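Local coordinates for protein PTHB1 (Homo sapiens, PDB 4YD8) that forms part of the BBSome, a coat complex thought to sort specific membrane proteins to the primary cilium and required for ciliogenesis, at residues Glu22-Gly27 with Tyr52-Ser57. Residues are numbered along the deposited sequence; the frame is centred on the assembly and turned at random. Where two conformers were deposited one is given.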
# COMPACT_ATOMS: atom_id res chain seq x y z
N GLU A 22 -11.55 -4.42 16.34
CA GLU A 22 -10.44 -4.96 15.57
C GLU A 22 -9.36 -3.89 15.41
O GLU A 22 -9.61 -2.71 15.58
CB GLU A 22 -10.93 -5.47 14.20
CG GLU A 22 -11.98 -6.59 14.34
CD GLU A 22 -12.32 -7.29 13.03
OE1 GLU A 22 -11.50 -7.23 12.09
OE2 GLU A 22 -13.39 -7.92 12.97
N GLU A 23 -8.14 -4.33 15.10
CA GLU A 23 -6.98 -3.46 14.96
C GLU A 23 -6.36 -3.66 13.58
O GLU A 23 -6.39 -4.74 12.99
CB GLU A 23 -5.94 -3.74 16.06
CG GLU A 23 -6.49 -3.61 17.48
CD GLU A 23 -5.57 -4.19 18.54
OE1 GLU A 23 -4.54 -4.80 18.19
OE2 GLU A 23 -5.88 -4.02 19.74
N PHE A 24 -5.81 -2.57 13.06
CA PHE A 24 -5.29 -2.50 11.70
C PHE A 24 -4.04 -1.66 11.69
O PHE A 24 -3.83 -0.85 12.60
CB PHE A 24 -6.33 -1.88 10.76
CG PHE A 24 -7.66 -2.56 10.79
CD1 PHE A 24 -8.57 -2.31 11.82
CD2 PHE A 24 -8.02 -3.43 9.78
CE1 PHE A 24 -9.79 -2.96 11.84
CE2 PHE A 24 -9.24 -4.06 9.80
CZ PHE A 24 -10.12 -3.83 10.84
N ASP A 25 -3.20 -1.81 10.68
CA ASP A 25 -2.07 -0.89 10.53
C ASP A 25 -1.82 -0.64 9.06
O ASP A 25 -2.60 -1.09 8.21
CB ASP A 25 -0.81 -1.45 11.20
CG ASP A 25 0.12 -0.36 11.72
OD1 ASP A 25 0.06 0.79 11.23
OD2 ASP A 25 0.93 -0.67 12.62
N GLN A 26 -0.76 0.10 8.76
CA GLN A 26 -0.39 0.34 7.38
C GLN A 26 -0.09 -1.03 6.78
O GLN A 26 0.46 -1.91 7.46
CB GLN A 26 0.81 1.29 7.28
CG GLN A 26 2.19 0.64 7.29
CD GLN A 26 3.33 1.67 7.38
OE1 GLN A 26 3.30 2.58 8.21
NE2 GLN A 26 4.32 1.52 6.52
N GLY A 27 -0.48 -1.24 5.54
CA GLY A 27 -0.38 -2.58 4.98
C GLY A 27 -1.72 -3.28 4.85
O GLY A 27 -1.90 -4.12 3.98
N TYR A 52 -9.72 -11.42 9.93
CA TYR A 52 -10.75 -11.23 8.89
C TYR A 52 -10.25 -10.53 7.63
O TYR A 52 -9.53 -9.54 7.70
CB TYR A 52 -11.93 -10.43 9.46
CG TYR A 52 -12.76 -11.23 10.43
CD1 TYR A 52 -13.78 -12.06 9.97
CD2 TYR A 52 -12.52 -11.17 11.80
CE1 TYR A 52 -14.54 -12.82 10.86
CE2 TYR A 52 -13.27 -11.91 12.69
CZ TYR A 52 -14.27 -12.74 12.22
OH TYR A 52 -15.03 -13.47 13.10
N LEU A 53 -10.67 -11.05 6.48
CA LEU A 53 -10.44 -10.41 5.19
C LEU A 53 -11.79 -9.93 4.67
O LEU A 53 -12.74 -10.72 4.59
CB LEU A 53 -9.78 -11.38 4.20
CG LEU A 53 -9.20 -10.89 2.86
CD1 LEU A 53 -10.28 -10.44 1.86
CD2 LEU A 53 -8.20 -9.77 3.06
N ARG A 54 -11.89 -8.65 4.31
CA ARG A 54 -13.14 -8.09 3.81
C ARG A 54 -12.92 -7.38 2.48
O ARG A 54 -11.91 -6.73 2.28
CB ARG A 54 -13.75 -7.11 4.84
CG ARG A 54 -14.12 -7.79 6.16
CD ARG A 54 -14.52 -6.78 7.25
NE ARG A 54 -14.95 -7.46 8.48
CZ ARG A 54 -14.21 -7.55 9.59
NH1 ARG A 54 -12.99 -7.02 9.63
NH2 ARG A 54 -14.68 -8.18 10.66
N ILE A 55 -13.89 -7.51 1.57
CA ILE A 55 -13.84 -6.81 0.29
C ILE A 55 -15.13 -6.03 0.09
O ILE A 55 -16.22 -6.59 0.23
CB ILE A 55 -13.66 -7.79 -0.89
CG1 ILE A 55 -12.41 -8.67 -0.69
CG2 ILE A 55 -13.58 -7.02 -2.22
CD1 ILE A 55 -12.22 -9.70 -1.84
N PHE A 56 -15.00 -4.74 -0.20
CA PHE A 56 -16.16 -3.85 -0.36
C PHE A 56 -16.22 -3.23 -1.75
O PHE A 56 -15.20 -2.93 -2.36
CB PHE A 56 -16.16 -2.68 0.64
CG PHE A 56 -16.23 -3.09 2.08
CD1 PHE A 56 -15.07 -3.37 2.79
CD2 PHE A 56 -17.45 -3.17 2.74
CE1 PHE A 56 -15.13 -3.74 4.13
CE2 PHE A 56 -17.52 -3.53 4.08
CZ PHE A 56 -16.35 -3.82 4.77
N SER A 57 -17.44 -2.99 -2.21
CA SER A 57 -17.69 -2.13 -3.36
C SER A 57 -18.73 -1.11 -2.92
O SER A 57 -19.92 -1.33 -3.07
CB SER A 57 -18.16 -2.96 -4.57
OG SER A 57 -18.24 -2.15 -5.73
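Glu22 and Arg54 reach toward each other from opposite directions and join carboxylate to guanidinium in a bidentate, end-on salt bridge. From CB, which points at strand 52-56, the Glu22 chain sets CG anti to its own carbonyl carbon (chi1 -60°) and runs on extended, carrying CD to 3.5 Å from Arg54 NH2. Glu22 OE1 accepts an almost straight bond from Arg54 NH1 (2.9 Å), which arrives from above the carboxylate plane, and shares a second with Ser48 OG. Glu22 OE2 takes Arg54 NH2 at 2.7 Å, on its syn side but 27° out of that plane. Glu22 OE2 also lies 3.6 Å from Tyr52 CD2. Both oxygens stay close to the guanidinium plane, yet the two flat groups are twisted 39° apart. Tyr52 CB lies over the rim of one guanidinium face, and Phe24 CZ is 4.5 Å from Arg54 NH1, at the ring edge. Shortening Glu22 to an alanine removes both acceptors and would probably leave NH1 and NH2 without their buried carboxylate mate. Arg54 NE pairs with Glu75 on strand 72-77, so two carboxylates probably share its charge while the loop after strand 8-17 is tied to a blade of the protein's N-terminal seven-bladed beta-propeller.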